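Local coordinates for protein glycoside hydrolase family 31 (Trueperella pyogenes, PDB 5I0F) that degrades cycloalternan, probably by cleaving its alpha-glucosidic bonds, by way of a covalent glycosyl-enzyme intermediate, at residues Asp561-Ser566 with Ala572-Arg577. Residues are numbered along the deposited sequence; the frame is centred on the assembly and turned at random.
Sequences DLAGFS and AELYAR. With BGC (beta-D-glucopyranose), chain C.
Ala563 sets its methyl against the helix at Tyr575: CB lies 4.0 Å from Tyr575 CA and 4.1 Å from CD1 of the ring. This is the junction between the seventh strand of the family 31 TIM barrel, 558-561, and the helix that follows it, 572-583, within one beta-alpha unit. The chain leaves the strand in a type II beta turn from Asp561 to Gly564, closed by Gly564 N to Asp561 O at 3.0 Å, and that turn presents Leu562 and Ala563 to the helix.

The tight part is small and apolar, with no hydrogen bond across it. Tyr575 swings its ring back to the turn because chi1 (-167°) sets CG opposite the backbone N, and CE1 meets Leu562 CD1 at 3.8 Å; the two side chains cross at a slant. The ring's far end is tied elsewhere, OH hydrogen-bonding to Arg604 O, while Pro606 and Val609 of helix 606-613 touch the Tyr575 side chain. Leu574 gives a looser flank, its CG 4.4 Å from Ala563 CB, and it also packs on Trp537 and Phe540 of helix 537-551. The start of the helix is less enclosed: Ala572 and Glu573 are partly exposed, while Ala576, facing away from the turn, is buried against Leu621 of helix 617-646.

Beyond the turn, the same loop reaches the glycan pocket. Ser566 OG hydrogen-bonds to Glu593, and the Phe565 ring meets that of His591, itself hydrogen-bonded to the bound beta-D-glucopyranose. Phe565 thus lines the sugar site while the turn before it rests on the helix. Phe565 CE2 stands 3.7 Å from C3 of the glucose, and the glucose O4 lies at the ring's edge, in its plane, also 3.7 Å from CE2.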
ATOM      1  N   ASP A 561       0.581  12.814  -0.149  1.00 16.06           N
ATOM      2  CA  ASP A 561      -0.260  13.924   0.325  1.00 15.80           C
ATOM      3  C   ASP A 561       0.662  14.940   0.988  1.00 15.63           C
ATOM      4  O   ASP A 561       1.096  14.747   2.121  1.00 15.61           O
ATOM      5  CB  ASP A 561      -1.250  13.445   1.362  1.00 16.00           C
ATOM      6  CG  ASP A 561      -2.206  12.365   0.854  1.00 16.14           C
ATOM      7  OD1 ASP A 561      -2.435  12.193  -0.382  1.00 16.60           O
ATOM      8  OD2 ASP A 561      -2.734  11.681   1.750  1.00 16.45           O
ATOM      9  N   LEU A 562       1.014  16.006   0.296  1.00 16.09           N
ATOM     10  CA  LEU A 562       2.041  16.886   0.838  1.00 16.05           C
ATOM     11  C   LEU A 562       1.578  17.473   2.184  1.00 16.51           C
ATOM     12  O   LEU A 562       0.440  17.895   2.318  1.00 15.93           O
ATOM     13  CB  LEU A 562       2.464  17.973  -0.172  1.00 16.69           C
ATOM     14  CG  LEU A 562       1.466  19.062  -0.553  1.00 17.19           C
ATOM     15  CD1 LEU A 562       1.516  20.275   0.385  1.00 17.90           C
ATOM     16  CD2 LEU A 562       1.695  19.524  -1.983  1.00 17.57           C
ATOM     17  N   ALA A 563       2.470  17.421   3.188  1.00 16.51           N
ATOM     18  CA  ALA A 563       2.222  17.869   4.539  1.00 17.06           C
ATOM     19  C   ALA A 563       1.170  17.089   5.320  1.00 17.30           C
ATOM     20  O   ALA A 563       0.747  17.538   6.385  1.00 18.21           O
ATOM     21  CB  ALA A 563       1.932  19.370   4.563  1.00 17.58           C
ATOM     22  N   GLY A 564       0.763  15.919   4.827  1.00 17.19           N
ATOM     23  CA  GLY A 564      -0.209  15.078   5.507  1.00 17.02           C
ATOM     24  C   GLY A 564      -1.674  15.462   5.257  1.00 16.89           C
ATOM     25  O   GLY A 564      -2.024  16.648   5.085  1.00 16.32           O
ATOM     26  N   PHE A 565      -2.537  14.452   5.255  1.00 16.42           N
ATOM     27  CA  PHE A 565      -3.959  14.669   4.983  1.00 16.49           C
ATOM     28  C   PHE A 565      -4.874  14.617   6.205  1.00 17.13           C
ATOM     29  O   PHE A 565      -6.025  15.055   6.099  1.00 17.21           O
ATOM     30  CB  PHE A 565      -4.448  13.748   3.852  1.00 15.98           C
ATOM     31  CG  PHE A 565      -5.135  12.476   4.287  1.00 15.76           C
ATOM     32  CD1 PHE A 565      -4.627  11.646   5.266  1.00 15.78           C
ATOM     33  CD2 PHE A 565      -6.250  12.049   3.595  1.00 15.76           C
ATOM     34  CE1 PHE A 565      -5.282  10.458   5.614  1.00 15.88           C
ATOM     35  CE2 PHE A 565      -6.892  10.867   3.916  1.00 15.70           C
ATOM     36  CZ  PHE A 565      -6.411  10.065   4.928  1.00 15.61           C
ATOM     37  N   SER A 566      -4.373  14.092   7.329  1.00 17.66           N
ATOM     38  CA  SER A 566      -5.211  13.768   8.498  1.00 18.45           C
ATOM     39  C   SER A 566      -4.972  14.746   9.643  1.00 18.73           C
ATOM     40  O   SER A 566      -3.844  15.160   9.892  1.00 19.45           O
ATOM     41  CB  SER A 566      -4.929  12.348   8.967  1.00 18.80           C
ATOM     42  OG  SER A 566      -5.694  11.991  10.110  1.00 19.65           O
ATOM     43  N   ALA A 572       2.227  26.133   9.590  1.00 22.60           N
ATOM     44  CA  ALA A 572       2.627  26.853   8.367  1.00 22.53           C
ATOM     45  C   ALA A 572       3.996  26.388   7.873  1.00 22.12           C
ATOM     46  O   ALA A 572       4.183  26.195   6.687  1.00 22.58           O
ATOM     47  CB  ALA A 572       2.643  28.369   8.605  1.00 23.00           C
ATOM     48  N   GLU A 573       4.946  26.215   8.785  1.00 22.24           N
ATOM     49  CA  GLU A 573       6.314  25.886   8.420  1.00 22.57           C
ATOM     50  C   GLU A 573       6.422  24.517   7.735  1.00 21.41           C
ATOM     51  O   GLU A 573       7.187  24.345   6.783  1.00 20.42           O
ATOM     52  CB  GLU A 573       7.228  25.923   9.660  1.00 23.70           C
ATOM     53  CG  GLU A 573       8.695  25.854   9.315  1.00 24.89           C
ATOM     54  CD  GLU A 573       9.598  25.887  10.539  1.00 26.98           C
ATOM     55  OE1 GLU A 573      10.819  25.990  10.347  1.00 26.99           O
ATOM     56  OE2 GLU A 573       9.102  25.757  11.695  1.00 28.59           O
ATOM     57  N   LEU A 574       5.656  23.555   8.239  1.00 20.56           N
ATOM     58  CA  LEU A 574       5.604  22.231   7.640  1.00 20.14           C
ATOM     59  C   LEU A 574       4.993  22.294   6.262  1.00 19.70           C
ATOM     60  O   LEU A 574       5.515  21.693   5.324  1.00 19.87           O
ATOM     61  CB  LEU A 574       4.844  21.238   8.548  1.00 19.91           C
ATOM     62  CG  LEU A 574       4.620  19.837   7.975  1.00 19.53           C
ATOM     63  CD1 LEU A 574       5.931  19.150   7.605  1.00 19.62           C
ATOM     64  CD2 LEU A 574       3.827  19.043   8.987  1.00 19.47           C
ATOM     65  N   TYR A 575       3.888  23.011   6.120  1.00 19.62           N
ATOM     66  CA  TYR A 575       3.276  23.181   4.798  1.00 19.20           C
ATOM     67  C   TYR A 575       4.277  23.776   3.808  1.00 19.01           C
ATOM     68  O   TYR A 575       4.449  23.252   2.716  1.00 18.56           O
ATOM     69  CB  TYR A 575       2.025  24.027   4.862  1.00 19.64           C
ATOM     70  CG  TYR A 575       1.173  23.993   3.592  1.00 20.10           C
ATOM     71  CD1 TYR A 575       0.262  22.962   3.364  1.00 20.17           C
ATOM     72  CD2 TYR A 575       1.263  24.999   2.651  1.00 21.15           C
ATOM     73  CE1 TYR A 575      -0.539  22.940   2.229  1.00 20.48           C
ATOM     74  CE2 TYR A 575       0.456  24.989   1.513  1.00 21.54           C
ATOM     75  CZ  TYR A 575      -0.434  23.964   1.304  1.00 21.01           C
ATOM     76  OH  TYR A 575      -1.234  23.979   0.171  1.00 22.24           O
ATOM     77  N   ALA A 576       4.985  24.814   4.221  1.00 19.42           N
ATOM     78  CA  ALA A 576       6.004  25.428   3.371  1.00 19.97           C
ATOM     79  C   ALA A 576       7.093  24.477   2.939  1.00 19.66           C
ATOM     80  O   ALA A 576       7.422  24.427   1.750  1.00 19.83           O
ATOM     81  CB  ALA A 576       6.618  26.637   4.050  1.00 20.48           C
ATOM     82  N   ARG A 577       7.679  23.741   3.885  1.00 19.66           N
ATOM     83  CA  ARG A 577       8.793  22.851   3.550  1.00 19.54           C
ATOM     84  C   ARG A 577       8.317  21.671   2.696  1.00 18.70           C
ATOM     85  O   ARG A 577       8.995  21.264   1.757  1.00 18.52           O
ATOM     86  CB  ARG A 577       9.499  22.321   4.800  1.00 19.64           C
ATOM     87  CG  ARG A 577      10.164  23.349   5.690  1.00 20.44           C
ATOM     88  CD  ARG A 577      11.113  24.249   4.938  1.00 21.24           C
ATOM     89  NE  ARG A 577      12.011  24.981   5.824  1.00 21.74           N
ATOM     90  CZ  ARG A 577      12.881  25.907   5.423  1.00 23.13           C
ATOM     91  NH1 ARG A 577      12.989  26.254   4.139  1.00 23.29           N
ATOM     92  NH2 ARG A 577      13.666  26.497   6.328  1.00 24.16           N
TER
HETATM   93  C2  BGC C   1      -7.399   6.979   0.939  1.00 18.23           C
HETATM   94  C3  BGC C   1      -7.648   8.462   1.270  1.00 17.77           C
HETATM   95  C4  BGC C   1      -9.090   8.818   0.924  1.00 18.43           C
HETATM   96  C5  BGC C   1     -10.075   7.874   1.630  1.00 19.02           C
HETATM   97  C6  BGC C   1     -11.480   8.131   1.101  1.00 19.27           C
HETATM   98  C1  BGC C   1      -8.620   6.054   0.700  1.00 19.92           C
HETATM   99  O2  BGC C   1      -6.164   6.373   1.373  1.00 16.64           O
HETATM  100  O3  BGC C   1      -6.722   9.289   0.560  1.00 17.48           O
HETATM  101  O4  BGC C   1      -9.371  10.183   1.290  1.00 17.01           O
HETATM  102  O5  BGC C   1      -9.760   6.466   1.476  1.00 19.44           O
HETATM  103  O6  BGC C   1     -12.453   7.436   1.887  1.00 19.74           O